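Local atomic coordinates of purine nucleoside phosphorylase (Thermus thermophilus, PDB entry 6TK9), a protein that catalyses the reversible, phosphate-dependent cleavage of purine nucleosides such as inosine and guanosine into the free base and a pentose 1-phosphate. Residues 107-112 and 214-219; 111-116 and 228-233; 131-136 and 183-188; 195-200 and 234-239. All coordinates share one frame; numbering follows the deposited sequence.

How the interactions relate
All four interactions lie within the phosphorylase-superfamily region and reach the same mixed sheet. Interactions 1 and 2 share Ser111 and Ala112 of strand 106-115, with centres about 13 Å apart. Interaction 1 sets that strand against helix 213-222; interaction 2 pairs it with strand 225-235. Interaction 3 joins strands 124-133 and 179-185, between their segments in sequence and about 13 Å from both centres. Interaction 4 opens after interaction 3 has closed, alternates with 1 and 2 along the chain, and lies about 14 Å from 2 and 3 between centres. The phosphate touches interactions 1 and 2 and lies about 4 Å from the Tyr183 side chain. Other subunits meet mainly interactions 3 and 4.

Interaction 1 of 4, residues 107-112 and 214-219; sequences FLLTSA and PEVIAL. With PO4 (phosphate ion), chain G.
Leu219 holds a methyl over the ring of Phe107, the one aromatic contact in an otherwise aliphatic interface. Its CD2 lies 4.2 Å from the centroid of the Phe107 ring and 27° off the ring normal, a CH-pi contact over the face. The two side chains cross at about a right angle. The other methyl of Leu219, CD1, meets Leu109 CD2 tip to tip at 4.1 Å. Leu109 has CG anti to its carbonyl carbon (chi1 -52°), and its two methyls divide the work. While CD2 meets Leu219, CD1 touches Val216 CG2 at 3.6 Å and Glu215 CB at 4.0 Å. The carboxylate of Glu215 is occupied elsewhere, in a salt bridge with Arg80. Further along the strand, Ala112 N donates to phosphate O3 at 2.9 Å. Ser29, Arg80, His82 and Ser211 also bind this ion, which probably came from the crystallisation liquor but sits where a phosphorolytic enzyme would be expected to hold phosphate. Segment 214-219 of helix 213-222 runs nearly antiparallel to segment 107-112 of strand 106-115 along one face of the sheet. Thr110 points away from this helix, and it and Leu108 touch helix 257-270. Strands 23-27 and 225-235 flank the strand.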
loop_
_atom_site.group_PDB
_atom_site.type_symbol
_atom_site.label_atom_id
_atom_site.label_comp_id
_atom_site.label_asym_id
_atom_site.label_seq_id
_atom_site.Cartn_x
_atom_site.Cartn_y
_atom_site.Cartn_z
ATOM N N PHE A 107 33.152 -5.213 9.970
ATOM C CA PHE A 107 32.487 -6.540 10.005
ATOM C C PHE A 107 31.709 -6.775 8.720
ATOM O O PHE A 107 30.980 -5.874 8.297
ATOM C CB PHE A 107 31.537 -6.637 11.192
ATOM C CG PHE A 107 32.111 -7.320 12.400
ATOM C CD1 PHE A 107 32.830 -6.609 13.340
ATOM C CD2 PHE A 107 31.901 -8.671 12.604
ATOM C CE1 PHE A 107 33.342 -7.248 14.456
ATOM C CE2 PHE A 107 32.417 -9.310 13.716
ATOM C CZ PHE A 107 33.136 -8.595 14.644
ATOM N N LEU A 108 31.881 -7.968 8.151
ATOM C CA LEU A 108 31.124 -8.500 6.994
ATOM C C LEU A 108 30.150 -9.537 7.562
ATOM O O LEU A 108 30.614 -10.583 8.014
ATOM C CB LEU A 108 32.092 -9.143 5.987
ATOM C CG LEU A 108 32.773 -8.219 4.969
ATOM C CD1 LEU A 108 33.458 -7.017 5.619
ATOM C CD2 LEU A 108 33.776 -8.982 4.123
ATOM N N LEU A 109 28.858 -9.250 7.589
ATOM C CA LEU A 109 27.853 -10.225 8.079
ATOM C C LEU A 109 27.240 -10.938 6.873
ATOM O O LEU A 109 26.708 -10.247 6.014
ATOM C CB LEU A 109 26.798 -9.478 8.893
ATOM C CG LEU A 109 27.347 -8.582 9.997
ATOM C CD1 LEU A 109 26.240 -7.713 10.559
ATOM C CD2 LEU A 109 27.998 -9.403 11.094
ATOM N N THR A 110 27.338 -12.263 6.819
ATOM C CA THR A 110 26.857 -13.091 5.690
ATOM C C THR A 110 25.765 -14.025 6.210
ATOM O O THR A 110 25.860 -14.445 7.380
ATOM C CB THR A 110 28.003 -13.854 5.000
ATOM O OG1 THR A 110 28.276 -15.077 5.694
ATOM C CG2 THR A 110 29.264 -13.020 4.883
ATOM N N SER A 111 24.793 -14.343 5.352
ATOM C CA SER A 111 23.592 -15.153 5.681
ATOM C C SER A 111 23.106 -15.864 4.417
ATOM O O SER A 111 23.398 -15.384 3.301
ATOM C CB SER A 111 22.502 -14.280 6.269
ATOM O OG SER A 111 22.305 -13.123 5.464
ATOM N N ALA A 112 22.392 -16.967 4.582
ATOM C CA ALA A 112 21.446 -17.484 3.565
ATOM C C ALA A 112 20.113 -16.744 3.746
ATOM O O ALA A 112 19.719 -16.537 4.913
ATOM C CB ALA A 112 21.284 -18.981 3.703
ATOM N N PRO A 214 20.113 -8.212 14.564
ATOM C CA PRO A 214 20.566 -7.926 15.923
ATOM C C PRO A 214 22.063 -7.585 15.914
ATOM O O PRO A 214 22.457 -6.686 16.616
ATOM C CB PRO A 214 20.233 -9.183 16.747
ATOM C CG PRO A 214 19.788 -10.246 15.751
ATOM C CD PRO A 214 19.534 -9.561 14.425
ATOM N N GLU A 215 22.843 -8.310 15.109
ATOM C CA GLU A 215 24.296 -8.078 14.891
ATOM C C GLU A 215 24.474 -6.651 14.359
ATOM O O GLU A 215 25.279 -5.889 14.960
ATOM C CB GLU A 215 24.896 -9.165 13.979
ATOM C CG GLU A 215 24.942 -10.534 14.643
ATOM C CD GLU A 215 24.650 -11.737 13.761
ATOM O OE1 GLU A 215 25.527 -12.106 12.974
ATOM O OE2 GLU A 215 23.558 -12.324 13.881
ATOM N N VAL A 216 23.736 -6.273 13.311
ATOM C CA VAL A 216 23.856 -4.913 12.712
ATOM C C VAL A 216 23.602 -3.842 13.779
ATOM O O VAL A 216 24.379 -2.903 13.830
ATOM C CB VAL A 216 22.913 -4.716 11.526
ATOM C CG1 VAL A 216 23.009 -3.275 11.038
ATOM C CG2 VAL A 216 23.211 -5.700 10.402
ATOM N N ILE A 217 22.553 -3.977 14.591
ATOM C CA ILE A 217 22.176 -2.982 15.643
ATOM C C ILE A 217 23.262 -2.951 16.730
ATOM O O ILE A 217 23.707 -1.845 17.106
ATOM C CB ILE A 217 20.781 -3.288 16.234
ATOM C CG1 ILE A 217 19.684 -3.141 15.179
ATOM C CG2 ILE A 217 20.509 -2.409 17.444
ATOM C CD1 ILE A 217 18.342 -3.696 15.590
ATOM N N ALA A 218 23.666 -4.120 17.226
ATOM C CA ALA A 218 24.726 -4.289 18.254
ATOM C C ALA A 218 26.022 -3.604 17.793
ATOM O O ALA A 218 26.650 -2.905 18.624
ATOM C CB ALA A 218 24.936 -5.758 18.554
ATOM N N LEU A 219 26.386 -3.775 16.518
ATOM C CA LEU A 219 27.670 -3.304 15.945
ATOM C C LEU A 219 27.629 -1.795 15.667
ATOM O O LEU A 219 28.703 -1.153 15.819
ATOM C CB LEU A 219 27.996 -4.111 14.689
ATOM C CG LEU A 219 28.589 -5.489 14.972
ATOM C CD1 LEU A 219 28.570 -6.357 13.735
ATOM C CD2 LEU A 219 30.005 -5.364 15.499
HETATM P P PO4 G . 21.742 -17.632 8.430
HETATM O O1 PO4 G . 22.386 -17.801 9.815
HETATM O O2 PO4 G . 20.689 -18.715 8.211
HETATM O O3 PO4 G . 22.781 -17.743 7.332
HETATM O O4 PO4 G . 21.123 -16.240 8.360
#

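Interaction 2 of 4, residues 111-116 and 228-233; sequences SAAGGL and GLSTIT. With PO4 (phosphate ion), chain G.
Ser111 OG stands between its own backbone N and carbonyl carbon (chi1 49°), whereas Ser230 OG is anti to its carbonyl carbon (chi1 -62°). These torsions bring the two hydroxyls of the paired serines to 2.6 Å, OG to OG. They form a hydrogen bond whose direction is not settled, since Ser230 OG is also bonded to His128 NE2. On the same face, Ala113 CB packs on Ser230 CB at 3.6 Å. The backbones form a parallel ladder in the central sheet of the phosphorylase fold, with Ser111 opposite Ser230, Ala112 opposite Thr231 and Ala113 opposite Ile232. It starts with a weak bond from Ser111 N to Leu229 O. Thr231 N then donates to Ser111 O at 3.0 Å. Ala113 N follows with a bond to Thr231 O, also 3.0 Å, and Thr233 N closes the ladder on Ala113 O at 3.1 Å. Ile232 is the centre of an inverse gamma turn, and its CG2 rests 3.6 Å from Gly115 N. On the other face, Ala112 CB meets Thr233 CG2 at 3.6 Å. Helix 246-255 lies against both residues through Val249.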
loop_
_atom_site.group_PDB
_atom_site.type_symbol
_atom_site.label_atom_id
_atom_site.label_comp_id
_atom_site.label_asym_id
_atom_site.label_seq_id
_atom_site.Cartn_x
_atom_site.Cartn_y
_atom_site.Cartn_z
ATOM N N SER A 111 24.793 -14.343 5.352
ATOM C CA SER A 111 23.592 -15.153 5.681
ATOM C C SER A 111 23.106 -15.864 4.417
ATOM O O SER A 111 23.398 -15.384 3.301
ATOM C CB SER A 111 22.502 -14.280 6.269
ATOM O OG SER A 111 22.305 -13.123 5.464
ATOM N N ALA A 112 22.392 -16.967 4.582
ATOM C CA ALA A 112 21.446 -17.484 3.565
ATOM C C ALA A 112 20.113 -16.744 3.746
ATOM O O ALA A 112 19.719 -16.537 4.913
ATOM C CB ALA A 112 21.284 -18.981 3.703
ATOM N N ALA A 113 19.467 -16.335 2.653
ATOM C CA ALA A 113 18.214 -15.555 2.671
ATOM C C ALA A 113 17.337 -16.008 1.525
ATOM O O ALA A 113 17.917 -16.379 0.489
ATOM C CB ALA A 113 18.496 -14.084 2.533
ATOM N N GLY A 114 16.017 -15.930 1.717
ATOM C CA GLY A 114 15.015 -15.959 0.632
ATOM C C GLY A 114 14.969 -14.645 -0.134
ATOM O O GLY A 114 15.123 -13.564 0.505
ATOM N N GLY A 115 14.793 -14.724 -1.459
ATOM C CA GLY A 115 14.459 -13.564 -2.312
ATOM C C GLY A 115 12.969 -13.232 -2.259
ATOM O O GLY A 115 12.166 -14.116 -2.584
ATOM N N LEU A 116 12.597 -12.009 -1.861
ATOM C CA LEU A 116 11.190 -11.519 -1.921
ATOM C C LEU A 116 10.987 -10.825 -3.258
ATOM O O LEU A 116 9.973 -11.125 -3.916
ATOM C CB LEU A 116 10.891 -10.556 -0.770
ATOM C CG LEU A 116 10.985 -11.166 0.621
ATOM C CD1 LEU A 116 11.062 -10.071 1.662
ATOM C CD2 LEU A 116 9.813 -12.101 0.883
ATOM N N GLY A 228 26.710 -6.206 4.761
ATOM C CA GLY A 228 25.793 -7.357 4.820
ATOM C C GLY A 228 25.664 -8.008 3.456
ATOM O O GLY A 228 25.403 -7.292 2.482
ATOM N N LEU A 229 25.855 -9.320 3.378
ATOM C CA LEU A 229 25.688 -10.074 2.125
ATOM C C LEU A 229 24.869 -11.310 2.452
ATOM O O LEU A 229 25.140 -11.972 3.471
ATOM C CB LEU A 229 27.030 -10.473 1.502
ATOM C CG LEU A 229 28.043 -9.354 1.265
ATOM C CD1 LEU A 229 29.356 -9.957 0.783
ATOM C CD2 LEU A 229 27.533 -8.318 0.266
ATOM N N SER A 230 23.889 -11.576 1.598
ATOM C CA SER A 230 23.098 -12.811 1.619
ATOM C C SER A 230 23.296 -13.496 0.269
ATOM O O SER A 230 23.475 -12.793 -0.758
ATOM C CB SER A 230 21.674 -12.508 1.933
ATOM O OG SER A 230 21.600 -11.918 3.222
ATOM N N THR A 231 23.426 -14.813 0.334
ATOM C CA THR A 231 23.209 -15.747 -0.779
ATOM C C THR A 231 21.695 -15.899 -0.880
ATOM O O THR A 231 21.082 -16.332 0.104
ATOM C CB THR A 231 23.934 -17.074 -0.529
ATOM O OG1 THR A 231 25.349 -16.840 -0.542
ATOM C CG2 THR A 231 23.534 -18.114 -1.554
ATOM N N ILE A 232 21.111 -15.487 -1.997
ATOM C CA ILE A 232 19.670 -15.714 -2.254
ATOM C C ILE A 232 19.523 -17.194 -2.639
ATOM O O ILE A 232 19.549 -17.508 -3.825
ATOM C CB ILE A 232 19.154 -14.727 -3.311
ATOM C CG1 ILE A 232 19.412 -13.279 -2.890
ATOM C CG2 ILE A 232 17.684 -14.982 -3.612
ATOM C CD1 ILE A 232 18.706 -12.877 -1.634
ATOM N N THR A 233 19.419 -18.061 -1.634
ATOM C CA THR A 233 19.421 -19.540 -1.755
ATOM C C THR A 233 18.140 -20.028 -2.437
ATOM O O THR A 233 18.182 -21.081 -3.107
ATOM C CB THR A 233 19.593 -20.170 -0.369
ATOM O OG1 THR A 233 18.582 -19.603 0.468
ATOM C CG2 THR A 233 20.969 -19.935 0.216
HETATM P P PO4 G . 21.742 -17.632 8.430
HETATM O O1 PO4 G . 22.386 -17.801 9.815
HETATM O O2 PO4 G . 20.689 -18.715 8.211
HETATM O O3 PO4 G . 22.781 -17.743 7.332
HETATM O O4 PO4 G . 21.123 -16.240 8.360
#

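Interaction 3 of 4, residues 131-136 and 183-188; sequences YINFAG and YAWFMG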
loop_
_atom_site.group_PDB
_atom_site.type_symbol
_atom_site.label_atom_id
_atom_site.label_comp_id
_atom_site.label_asym_id
_atom_site.label_seq_id
_atom_site.Cartn_x
_atom_site.Cartn_y
_atom_site.Cartn_z
ATOM N N TYR A 131 17.671 -2.548 6.560
ATOM C CA TYR A 131 17.050 -3.692 7.278
ATOM C C TYR A 131 15.687 -3.272 7.832
ATOM O O TYR A 131 15.395 -2.060 8.096
ATOM C CB TYR A 131 17.979 -4.217 8.391
ATOM C CG TYR A 131 18.046 -3.332 9.610
ATOM C CD1 TYR A 131 17.022 -3.316 10.538
ATOM C CD2 TYR A 131 19.093 -2.458 9.802
ATOM C CE1 TYR A 131 17.028 -2.446 11.616
ATOM C CE2 TYR A 131 19.140 -1.614 10.903
ATOM C CZ TYR A 131 18.093 -1.592 11.809
ATOM O OH TYR A 131 18.113 -0.749 12.886
ATOM N N ILE A 132 14.859 -4.277 8.035
ATOM C CA ILE A 132 13.544 -4.151 8.715
ATOM C C ILE A 132 13.555 -5.179 9.838
ATOM O O ILE A 132 13.903 -6.344 9.530
ATOM C CB ILE A 132 12.392 -4.407 7.729
ATOM C CG1 ILE A 132 12.120 -3.192 6.836
ATOM C CG2 ILE A 132 11.147 -4.845 8.489
ATOM C CD1 ILE A 132 11.149 -3.475 5.683
ATOM N N ASN A 133 13.184 -4.778 11.058
ATOM C CA ASN A 133 13.065 -5.713 12.208
ATOM C C ASN A 133 11.594 -6.075 12.376
ATOM O O ASN A 133 10.872 -5.222 12.870
ATOM C CB ASN A 133 13.674 -5.123 13.481
ATOM C CG ASN A 133 13.575 -6.029 14.686
ATOM O OD1 ASN A 133 14.104 -5.702 15.731
ATOM N ND2 ASN A 133 12.955 -7.184 14.544
ATOM N N PHE A 134 11.194 -7.286 11.974
ATOM C CA PHE A 134 9.826 -7.853 12.159
ATOM C C PHE A 134 9.860 -9.011 13.162
ATOM O O PHE A 134 8.936 -9.837 13.143
ATOM C CB PHE A 134 9.257 -8.351 10.824
ATOM C CG PHE A 134 7.760 -8.515 10.795
ATOM C CD1 PHE A 134 6.922 -7.414 10.845
ATOM C CD2 PHE A 134 7.189 -9.775 10.748
ATOM C CE1 PHE A 134 5.546 -7.570 10.802
ATOM C CE2 PHE A 134 5.813 -9.935 10.720
ATOM C CZ PHE A 134 4.995 -8.834 10.734
ATOM N N ALA A 135 10.883 -9.074 14.020
ATOM C CA ALA A 135 11.095 -10.157 15.014
ATOM C C ALA A 135 10.599 -9.747 16.412
ATOM O O ALA A 135 10.394 -10.644 17.244
ATOM C CB ALA A 135 12.554 -10.521 15.029
ATOM N N GLY A 136 10.433 -8.448 16.676
ATOM C CA GLY A 136 9.881 -7.942 17.947
ATOM C C GLY A 136 10.871 -8.047 19.093
ATOM O O GLY A 136 10.449 -8.104 20.254
ATOM N N TYR A 183 16.912 -6.105 3.888
ATOM C CA TYR A 183 16.853 -7.416 4.596
ATOM C C TYR A 183 15.825 -7.349 5.727
ATOM O O TYR A 183 16.005 -6.505 6.606
ATOM C CB TYR A 183 18.227 -7.808 5.155
ATOM C CG TYR A 183 18.286 -9.150 5.850
ATOM C CD1 TYR A 183 18.013 -9.262 7.197
ATOM C CD2 TYR A 183 18.664 -10.302 5.177
ATOM C CE1 TYR A 183 18.108 -10.472 7.861
ATOM C CE2 TYR A 183 18.756 -11.526 5.825
ATOM C CZ TYR A 183 18.475 -11.616 7.177
ATOM O OH TYR A 183 18.532 -12.819 7.842
ATOM N N ALA A 184 14.820 -8.228 5.714
ATOM C CA ALA A 184 13.811 -8.393 6.793
ATOM C C ALA A 184 14.171 -9.587 7.689
ATOM O O ALA A 184 14.222 -10.768 7.194
ATOM C CB ALA A 184 12.436 -8.576 6.194
ATOM N N TRP A 185 14.383 -9.296 8.969
ATOM C CA TRP A 185 14.526 -10.274 10.082
ATOM C C TRP A 185 13.158 -10.846 10.453
ATOM O O TRP A 185 12.409 -10.164 11.126
ATOM C CB TRP A 185 15.200 -9.601 11.294
ATOM C CG TRP A 185 15.409 -10.477 12.488
ATOM C CD1 TRP A 185 15.435 -11.840 12.519
ATOM C CD2 TRP A 185 15.716 -10.044 13.817
ATOM N NE1 TRP A 185 15.696 -12.281 13.785
ATOM C CE2 TRP A 185 15.871 -11.207 14.601
ATOM C CE3 TRP A 185 15.839 -8.795 14.428
ATOM C CZ2 TRP A 185 16.131 -11.159 15.962
ATOM C CZ3 TRP A 185 16.088 -8.742 15.775
ATOM C CH2 TRP A 185 16.239 -9.909 16.527
ATOM N N PHE A 186 12.851 -12.052 9.989
ATOM C CA PHE A 186 11.657 -12.856 10.358
ATOM C C PHE A 186 12.095 -13.811 11.457
ATOM O O PHE A 186 13.147 -14.425 11.286
ATOM C CB PHE A 186 11.137 -13.617 9.137
ATOM C CG PHE A 186 9.875 -14.403 9.365
ATOM C CD1 PHE A 186 8.647 -13.761 9.458
ATOM C CD2 PHE A 186 9.908 -15.781 9.479
ATOM C CE1 PHE A 186 7.478 -14.481 9.650
ATOM C CE2 PHE A 186 8.737 -16.498 9.686
ATOM C CZ PHE A 186 7.517 -15.849 9.756
ATOM N N MET A 187 11.345 -13.919 12.554
ATOM C CA MET A 187 11.861 -14.561 13.791
ATOM C C MET A 187 12.077 -16.057 13.544
ATOM O O MET A 187 13.039 -16.603 14.090
ATOM C CB MET A 187 10.926 -14.363 14.983
ATOM C CG MET A 187 9.602 -15.068 14.854
ATOM S SD MET A 187 8.588 -14.633 16.258
ATOM C CE MET A 187 9.543 -15.360 17.589
ATOM N N GLY A 188 11.211 -16.695 12.757
ATOM C CA GLY A 188 11.266 -18.148 12.534
ATOM C C GLY A 188 11.028 -18.901 13.837
ATOM O O GLY A 188 10.538 -18.315 14.804
HETATM O O HOH W 1 8.951 -12.407 12.917
#
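Trp185 carries Ala135 on one face of its indole. Ala135 CB sits 3.5 Å from the centroid of the Trp185 six-membered ring and 16° off the normal, a close CH-pi contact. Asn133 lies alongside Trp185 and points the same way. In both, CG is anti to the backbone N (chi1 near 180°), which places the two CG atoms on the same face of the sheet. The amide plane of Asn133 is 27° from that of the ring, and Asn133 CG comes within 3.6 Å of Trp185 CE3. At the edge of the Phe134 ring, near its plane, is Phe186 CD1, 4.4 Å from Phe134 CD2. The strands that carry Asn133 and Trp185 pair in parallel. Ile132 N donates to Tyr183 O at 2.9 Å, Trp185 N to Ile132 O at 3.0 Å, and Phe134 N to Trp185 O at 3.2 Å. Past the last of these bonds a water bridges the chains. It donates to Phe134 O and accepts from Met187 N. The Tyr183 side chain lies about 4 Å from a bound phosphate, consistent with a place beside the active site; its hydroxyl is bonded to Ser211 O. Asn133 N is bonded to Glu196 of a neighbouring subunit, and Phe134 packs on Phe134 of two neighbouring subunits. Strand 179-185 also pairs with strand 207-209, while helix 213-222 lies against Trp185 and helix 194-202 against Phe134.

Interaction 4 of 4, residues 195-200 and 234-239; sequences AELRLL and DMAVPE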
loop_
_atom_site.group_PDB
_atom_site.type_symbol
_atom_site.label_atom_id
_atom_site.label_comp_id
_atom_site.label_asym_id
_atom_site.label_seq_id
_atom_site.Cartn_x
_atom_site.Cartn_y
_atom_site.Cartn_z
ATOM N N ALA A 195 1.030 -15.242 2.894
ATOM C CA ALA A 195 0.512 -13.913 3.277
ATOM C C ALA A 195 1.593 -13.128 4.018
ATOM O O ALA A 195 1.688 -11.902 3.785
ATOM C CB ALA A 195 -0.727 -14.067 4.111
ATOM N N GLU A 196 2.392 -13.801 4.860
ATOM C CA GLU A 196 3.538 -13.159 5.552
ATOM C C GLU A 196 4.581 -12.736 4.510
ATOM O O GLU A 196 5.100 -11.606 4.636
ATOM C CB GLU A 196 4.146 -14.085 6.597
ATOM C CG GLU A 196 3.361 -14.136 7.890
ATOM C CD GLU A 196 3.687 -15.334 8.776
ATOM O OE1 GLU A 196 4.217 -16.336 8.224
ATOM O OE2 GLU A 196 3.433 -15.259 10.021
ATOM N N LEU A 197 4.884 -13.568 3.507
ATOM C CA LEU A 197 5.880 -13.170 2.477
ATOM C C LEU A 197 5.352 -11.923 1.761
ATOM O O LEU A 197 6.137 -10.950 1.591
ATOM C CB LEU A 197 6.137 -14.294 1.477
ATOM C CG LEU A 197 6.924 -15.508 1.977
ATOM C CD1 LEU A 197 7.016 -16.543 0.857
ATOM C CD2 LEU A 197 8.315 -15.120 2.475
ATOM N N ARG A 198 4.070 -11.944 1.374
ATOM C CA ARG A 198 3.427 -10.821 0.652
ATOM C C ARG A 198 3.522 -9.588 1.541
ATOM O O ARG A 198 3.946 -8.538 1.039
ATOM C CB ARG A 198 1.970 -11.110 0.281
ATOM C CG ARG A 198 1.448 -10.173 -0.800
ATOM C CD ARG A 198 0.008 -10.437 -1.204
ATOM N NE ARG A 198 -0.588 -9.272 -1.859
ATOM C CZ ARG A 198 -1.841 -8.846 -1.694
ATOM N NH1 ARG A 198 -2.669 -9.469 -0.866
ATOM N NH2 ARG A 198 -2.258 -7.776 -2.350
ATOM N N LEU A 199 3.183 -9.749 2.819
ATOM C CA LEU A 199 3.179 -8.648 3.810
ATOM C C LEU A 199 4.581 -8.008 3.835
ATOM O O LEU A 199 4.656 -6.755 3.745
ATOM C CB LEU A 199 2.712 -9.230 5.148
ATOM C CG LEU A 199 3.101 -8.491 6.428
ATOM C CD1 LEU A 199 2.183 -8.920 7.568
ATOM C CD2 LEU A 199 4.545 -8.745 6.801
ATOM N N LEU A 200 5.660 -8.802 3.839
ATOM C CA LEU A 200 7.050 -8.268 4.010
ATOM C C LEU A 200 7.546 -7.625 2.709
ATOM O O LEU A 200 8.278 -6.631 2.791
ATOM C CB LEU A 200 8.015 -9.375 4.448
ATOM C CG LEU A 200 7.774 -9.940 5.842
ATOM C CD1 LEU A 200 8.539 -11.236 6.027
ATOM C CD2 LEU A 200 8.139 -8.916 6.891
ATOM N N ASP A 234 17.033 -19.309 -2.252
ATOM C CA ASP A 234 15.700 -19.675 -2.810
ATOM C C ASP A 234 14.980 -18.382 -3.207
ATOM O O ASP A 234 15.457 -17.293 -2.859
ATOM C CB ASP A 234 14.884 -20.541 -1.831
ATOM C CG ASP A 234 14.531 -19.892 -0.490
ATOM O OD1 ASP A 234 15.467 -19.575 0.285
ATOM O OD2 ASP A 234 13.318 -19.721 -0.207
ATOM N N MET A 235 13.871 -18.511 -3.921
ATOM C CA MET A 235 12.990 -17.377 -4.269
ATOM C C MET A 235 11.699 -17.554 -3.455
ATOM O O MET A 235 10.941 -18.512 -3.700
ATOM C CB MET A 235 12.743 -17.324 -5.784
ATOM C CG MET A 235 13.947 -16.780 -6.581
ATOM S SD MET A 235 14.617 -15.200 -5.945
ATOM C CE MET A 235 13.200 -14.128 -6.156
ATOM N N ALA A 236 11.536 -16.702 -2.443
ATOM C CA ALA A 236 10.370 -16.642 -1.535
ATOM C C ALA A 236 9.347 -15.682 -2.145
ATOM O O ALA A 236 9.292 -14.491 -1.739
ATOM C CB ALA A 236 10.817 -16.221 -0.151
ATOM N N VAL A 237 8.595 -16.173 -3.123
ATOM C CA VAL A 237 7.526 -15.374 -3.781
ATOM C C VAL A 237 6.224 -16.174 -3.731
ATOM O O VAL A 237 6.092 -17.244 -4.314
ATOM C CB VAL A 237 7.952 -14.886 -5.184
ATOM C CG1 VAL A 237 9.261 -15.515 -5.648
ATOM C CG2 VAL A 237 6.847 -15.028 -6.227
ATOM N N PRO A 238 5.214 -15.666 -2.996
ATOM C CA PRO A 238 4.024 -16.460 -2.672
ATOM C C PRO A 238 3.015 -16.709 -3.805
ATOM O O PRO A 238 2.045 -17.391 -3.569
ATOM C CB PRO A 238 3.337 -15.602 -1.595
ATOM C CG PRO A 238 3.758 -14.172 -1.916
ATOM C CD PRO A 238 5.179 -14.302 -2.424
ATOM N N GLU A 239 3.237 -16.175 -5.005
ATOM C CA GLU A 239 2.339 -16.478 -6.152
ATOM C C GLU A 239 3.084 -17.414 -7.116
ATOM O O GLU A 239 2.870 -17.301 -8.329
ATOM C CB GLU A 239 1.742 -15.185 -6.724
ATOM C CG GLU A 239 2.637 -13.960 -6.667
ATOM C CD GLU A 239 2.576 -13.048 -5.445
ATOM O OE1 GLU A 239 1.583 -12.293 -5.271
ATOM O OE2 GLU A 239 3.558 -13.051 -4.695
#
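Leu197 and Arg198 of helix 194-202 pack on Ala236 and Pro238, in the loop that follows the corner at the end of strand 225-235. This is apolar packing of a helix on a loop. Leu197 is the main contributor. Its CG is anti to the carbonyl carbon (chi1 -71°), and both its methyls meet Ala236. Leu197 CD2 lies 3.8 Å from Ala236 CB, and Leu197 CD1 is 3.9 Å from the same atom. Nearer the backbone, Leu197 CB rests on the proline ring, 4.0 Å from Pro238 CD and 4.1 Å from Pro238 CG. One residue on, the helix backbone itself comes close: Arg198 N is 4.0 Å from Pro238 CG. The Arg198 side chain adds only its root, with CB 4.2 Å from Pro238 CG. Beyond that it runs extended from CG to NE. The guanidinium and the carboxylate of Glu239 are near but not in contact, with Arg198 NE 5.0 Å from Glu239 OE1. Glu239 instead makes a salt bridge with Arg201, one turn further along from Leu197, and Pro238 O accepts a hydrogen bond from Arg194, a second polar tie between loop and helix. A neighbouring subunit packs on the helix, Phe156 of that subunit touching Leu197. Within the chain, Ile208 of strand 207-209 touches Leu197, Leu200 and Ala236, and Asp234 pairs through its backbone with Gly115 of strand 106-115.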